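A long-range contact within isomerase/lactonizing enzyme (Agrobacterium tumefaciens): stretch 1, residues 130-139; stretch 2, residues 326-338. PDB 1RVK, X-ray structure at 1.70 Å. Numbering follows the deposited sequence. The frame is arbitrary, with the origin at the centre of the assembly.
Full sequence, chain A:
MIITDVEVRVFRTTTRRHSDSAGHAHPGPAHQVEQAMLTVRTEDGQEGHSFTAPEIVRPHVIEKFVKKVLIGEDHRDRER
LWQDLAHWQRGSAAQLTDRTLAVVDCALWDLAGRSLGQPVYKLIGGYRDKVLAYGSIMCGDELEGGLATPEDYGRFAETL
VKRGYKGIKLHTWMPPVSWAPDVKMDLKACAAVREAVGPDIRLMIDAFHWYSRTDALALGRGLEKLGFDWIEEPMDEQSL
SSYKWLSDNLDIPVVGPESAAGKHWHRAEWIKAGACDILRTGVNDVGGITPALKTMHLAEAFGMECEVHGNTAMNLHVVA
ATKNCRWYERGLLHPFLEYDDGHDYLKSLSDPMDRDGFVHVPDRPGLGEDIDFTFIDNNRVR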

# COMPACT_ATOMS: atom_id res chain seq x y z
N LYS A 130 11.30 2.52 -14.30
CA LYS A 130 9.90 2.86 -14.53
C LYS A 130 9.12 1.56 -14.44
O LYS A 130 9.67 0.48 -14.66
CB LYS A 130 9.69 3.52 -15.89
CG LYS A 130 9.87 2.61 -17.09
CD LYS A 130 9.50 3.35 -18.37
CE LYS A 130 9.57 2.45 -19.59
NZ LYS A 130 9.23 3.18 -20.84
N VAL A 131 7.84 1.66 -14.09
CA VAL A 131 7.02 0.47 -13.97
C VAL A 131 5.56 0.79 -14.23
O VAL A 131 5.08 1.88 -13.89
CB VAL A 131 7.15 -0.16 -12.56
CG1 VAL A 131 6.66 0.82 -11.50
CG2 VAL A 131 6.35 -1.46 -12.49
N LEU A 132 4.85 -0.16 -14.83
CA LEU A 132 3.44 0.01 -15.11
C LEU A 132 2.68 0.12 -13.80
O LEU A 132 3.02 -0.54 -12.82
CB LEU A 132 2.89 -1.18 -15.89
CG LEU A 132 3.33 -1.37 -17.34
CD1 LEU A 132 2.79 -2.70 -17.86
CD2 LEU A 132 2.83 -0.22 -18.20
N ALA A 133 1.66 0.96 -13.78
CA ALA A 133 0.84 1.13 -12.59
C ALA A 133 -0.61 0.88 -12.96
O ALA A 133 -1.02 1.13 -14.09
CB ALA A 133 1.00 2.55 -12.05
N TYR A 134 -1.38 0.35 -12.01
CA TYR A 134 -2.80 0.15 -12.28
C TYR A 134 -3.53 1.20 -11.47
O TYR A 134 -3.06 1.63 -10.42
CB TYR A 134 -3.28 -1.27 -11.92
CG TYR A 134 -3.19 -1.72 -10.47
CD1 TYR A 134 -4.13 -1.31 -9.52
CD2 TYR A 134 -2.21 -2.62 -10.06
CE1 TYR A 134 -4.09 -1.81 -8.20
CE2 TYR A 134 -2.16 -3.12 -8.77
CZ TYR A 134 -3.10 -2.71 -7.84
OH TYR A 134 -3.05 -3.23 -6.57
N GLY A 135 -4.66 1.67 -11.99
CA GLY A 135 -5.44 2.67 -11.29
C GLY A 135 -6.29 1.94 -10.27
O GLY A 135 -7.18 1.19 -10.65
N SER A 136 -6.00 2.15 -8.99
CA SER A 136 -6.72 1.49 -7.91
C SER A 136 -7.87 2.39 -7.45
O SER A 136 -7.65 3.41 -6.80
CB SER A 136 -5.75 1.22 -6.75
OG SER A 136 -6.17 0.13 -5.95
N ILE A 137 -9.09 1.99 -7.79
CA ILE A 137 -10.29 2.75 -7.47
C ILE A 137 -10.78 2.60 -6.03
O ILE A 137 -10.85 1.48 -5.50
CB ILE A 137 -11.45 2.37 -8.42
CG1 ILE A 137 -11.00 2.54 -9.87
CG2 ILE A 137 -12.66 3.26 -8.15
CD1 ILE A 137 -12.01 2.05 -10.89
N MSE A 138 -11.13 3.72 -5.40
CA MSE A 138 -11.64 3.71 -4.03
C MSE A 138 -12.87 2.83 -3.86
O MSE A 138 -13.57 2.52 -4.83
CB MSE A 138 -12.04 5.12 -3.58
CG MSE A 138 -10.90 6.08 -3.31
SE MSE A 138 -11.56 7.68 -2.42
CE MSE A 138 -9.86 8.38 -1.81
N CYS A 139 -13.13 2.44 -2.61
CA CYS A 139 -14.30 1.62 -2.29
C CYS A 139 -15.54 2.36 -2.77
O CYS A 139 -15.53 3.59 -2.88
CB CYS A 139 -14.40 1.40 -0.78
SG CYS A 139 -13.09 0.38 -0.08
N ARG A 326 4.11 -7.36 -11.11
CA ARG A 326 3.60 -6.77 -12.34
C ARG A 326 3.32 -5.27 -12.26
O ARG A 326 3.54 -4.55 -13.24
CB ARG A 326 2.34 -7.51 -12.79
CG ARG A 326 1.83 -7.11 -14.17
CD ARG A 326 0.49 -7.79 -14.48
NE ARG A 326 0.63 -9.22 -14.76
CZ ARG A 326 1.00 -9.73 -15.93
NH1 ARG A 326 1.10 -11.04 -16.09
NH2 ARG A 326 1.27 -8.92 -16.94
N TRP A 327 2.87 -4.79 -11.11
CA TRP A 327 2.52 -3.38 -10.99
C TRP A 327 2.91 -2.62 -9.74
O TRP A 327 3.35 -3.18 -8.73
CB TRP A 327 1.01 -3.18 -11.05
CG TRP A 327 0.21 -4.06 -11.95
CD1 TRP A 327 -0.28 -5.30 -11.67
CD2 TRP A 327 -0.31 -3.69 -13.22
NE1 TRP A 327 -1.10 -5.72 -12.69
CE2 TRP A 327 -1.13 -4.75 -13.66
CE3 TRP A 327 -0.16 -2.56 -14.04
CZ2 TRP A 327 -1.81 -4.72 -14.88
CZ3 TRP A 327 -0.84 -2.53 -15.25
CH2 TRP A 327 -1.65 -3.60 -15.66
N TYR A 328 2.69 -1.31 -9.83
CA TYR A 328 2.84 -0.39 -8.72
C TYR A 328 1.37 -0.00 -8.58
O TYR A 328 0.69 0.23 -9.58
CB TYR A 328 3.66 0.85 -9.09
CG TYR A 328 3.42 2.02 -8.16
CD1 TYR A 328 2.70 3.14 -8.59
CD2 TYR A 328 3.92 2.02 -6.85
CE1 TYR A 328 2.50 4.23 -7.75
CE2 TYR A 328 3.72 3.11 -6.00
CZ TYR A 328 3.01 4.22 -6.46
OH TYR A 328 2.83 5.31 -5.65
N GLU A 329 0.86 0.03 -7.35
CA GLU A 329 -0.54 0.37 -7.11
C GLU A 329 -0.68 1.87 -6.94
O GLU A 329 -0.22 2.43 -5.94
CB GLU A 329 -1.04 -0.35 -5.86
CG GLU A 329 -2.52 -0.13 -5.58
CD GLU A 329 -3.06 -1.03 -4.50
OE1 GLU A 329 -4.29 -0.98 -4.27
OE2 GLU A 329 -2.28 -1.80 -3.89
N ARG A 330 -1.30 2.53 -7.92
CA ARG A 330 -1.48 3.98 -7.87
C ARG A 330 -2.91 4.34 -7.49
O ARG A 330 -3.85 4.08 -8.24
CB ARG A 330 -1.13 4.58 -9.24
CG ARG A 330 -0.71 6.05 -9.21
CD ARG A 330 0.02 6.42 -10.51
NE ARG A 330 0.64 7.74 -10.44
CZ ARG A 330 0.07 8.87 -10.86
NH1 ARG A 330 -1.14 8.86 -11.38
NH2 ARG A 330 0.73 10.02 -10.74
N GLY A 331 -3.06 4.92 -6.30
CA GLY A 331 -4.37 5.30 -5.82
C GLY A 331 -4.34 5.52 -4.32
O GLY A 331 -3.26 5.70 -3.75
N LEU A 332 -5.49 5.48 -3.66
CA LEU A 332 -6.78 5.22 -4.30
C LEU A 332 -7.32 6.39 -5.11
O LEU A 332 -7.11 7.56 -4.76
CB LEU A 332 -7.80 4.80 -3.23
CG LEU A 332 -7.39 3.54 -2.46
CD1 LEU A 332 -8.42 3.22 -1.39
CD2 LEU A 332 -7.25 2.38 -3.43
N LEU A 333 -8.04 6.06 -6.18
CA LEU A 333 -8.61 7.05 -7.11
C LEU A 333 -10.13 7.18 -7.03
O LEU A 333 -10.84 6.24 -6.69
CB LEU A 333 -8.22 6.67 -8.54
CG LEU A 333 -6.87 7.04 -9.17
CD1 LEU A 333 -5.81 7.32 -8.13
CD2 LEU A 333 -6.45 5.92 -10.10
N HIS A 334 -10.62 8.37 -7.39
CA HIS A 334 -12.05 8.66 -7.38
C HIS A 334 -12.30 9.80 -8.37
O HIS A 334 -11.50 10.72 -8.49
CB HIS A 334 -12.49 9.07 -5.97
CG HIS A 334 -13.98 9.11 -5.79
ND1 HIS A 334 -14.77 10.11 -6.33
CD2 HIS A 334 -14.82 8.27 -5.15
CE1 HIS A 334 -16.03 9.87 -6.03
NE2 HIS A 334 -16.09 8.76 -5.32
N PRO A 335 -13.43 9.74 -9.10
CA PRO A 335 -13.69 10.82 -10.06
C PRO A 335 -13.73 12.24 -9.47
O PRO A 335 -13.45 13.21 -10.17
CB PRO A 335 -15.02 10.41 -10.70
CG PRO A 335 -15.66 9.49 -9.66
CD PRO A 335 -14.48 8.71 -9.15
N PHE A 336 -14.07 12.36 -8.19
CA PHE A 336 -14.14 13.68 -7.57
C PHE A 336 -12.78 14.21 -7.13
O PHE A 336 -12.66 15.39 -6.77
CB PHE A 336 -15.06 13.66 -6.34
CG PHE A 336 -16.48 13.26 -6.63
CD1 PHE A 336 -16.93 13.13 -7.94
CD2 PHE A 336 -17.37 13.03 -5.59
CE1 PHE A 336 -18.25 12.76 -8.21
CE2 PHE A 336 -18.69 12.67 -5.85
CZ PHE A 336 -19.12 12.53 -7.16
N LEU A 337 -11.76 13.36 -7.16
CA LEU A 337 -10.43 13.77 -6.72
C LEU A 337 -9.39 13.74 -7.82
O LEU A 337 -9.47 12.94 -8.76
CB LEU A 337 -9.98 12.86 -5.57
CG LEU A 337 -10.92 12.73 -4.37
CD1 LEU A 337 -10.37 11.71 -3.38
CD2 LEU A 337 -11.09 14.09 -3.71
N GLU A 338 -8.40 14.62 -7.71
CA GLU A 338 -7.32 14.70 -8.69
C GLU A 338 -6.03 14.19 -8.05
O GLU A 338 -5.30 14.94 -7.41
CB GLU A 338 -7.12 16.15 -9.15
CG GLU A 338 -6.09 16.28 -10.25
CD GLU A 338 -6.54 15.64 -11.55
OE1 GLU A 338 -5.68 15.44 -12.44
OE2 GLU A 338 -7.74 15.34 -11.69

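Two parallel strands, 130-137 and 328-333, lie side by side although at least 193 residues of sequence separate any touching pair. The first rule is a backbone ladder in which Tyr 134 and Ser 136 use both amide and carbonyl, flanked by Leu 132 O and Met 138 N. Leu 132 O accepts from Tyr 328 N (3.1 Å); Tyr 134 N then donates to Tyr 328 O (3.2 Å), and Tyr 134 O accepts from Arg 330 N (3.2 Å). Ser 136 N meets Arg 330 O at 3.0 Å.

Here the register slips by one residue. A cis peptide precedes Leu 332, and Ser 136 O takes Leu 333 N at 2.7 Å, after which Met 138 N closes on Leu 333 O at 2.8 Å. Gly 331 supplies a backbone shape that calls for glycine: an ideal CB would jam against the preceding carbonyl and stand 2.5 Å from Ser 136 O. Gly 135 also leaves needed room, since its CA lies 3.6 Å from Leu 333 CD2 and an ideal CB would be tight there at 3.2 Å.

The buried polar group on the sheet face of Tyr 134 and Glu 329 is the second rule. Glu 329, extended with all-t chi angles, receives a hydrogen bond from Ser 136 OG to its OE1 at 2.8 Å; both carboxylate oxygens also have hydrogen-bond partners elsewhere in the structure. Tyr 134 OH comes within 3.1 Å of Glu 329 OE2, but the angle is poor, and the hydroxyl is satisfied elsewhere. What Tyr 134 offers across the strands is its ring: Glu 329 CA sits over one face, 4.2 Å from the centroid, while the ring edge points at the face of Trp 327, with Tyr 134 CD2 3.4 Å from Trp 327 CG and the planes at 88°. Leu 132 CB also packs against the indole, 3.8 Å from Trp 327 CE3.

On the other face, the small Ala 133 packs against two larger neighbours, its CB 3.9 Å from Tyr 328 CD1, at the ring edge, and 4.1 Å from Arg 330 CB. The ends of Tyr 328 and Arg 330 lead away, and their polar atoms are bonded outside this contact.

Beyond the strand, selenomethionine Met 138 seals the end with a long, flexible apolar chain: CG packs 3.4 Å from Leu 332 CB, and CE reaches Leu 337 CD1 at 3.7 Å. The type I turn from His 334 brings Leu 337 there, secured by Leu 337 N to His 334 O (3.0 Å).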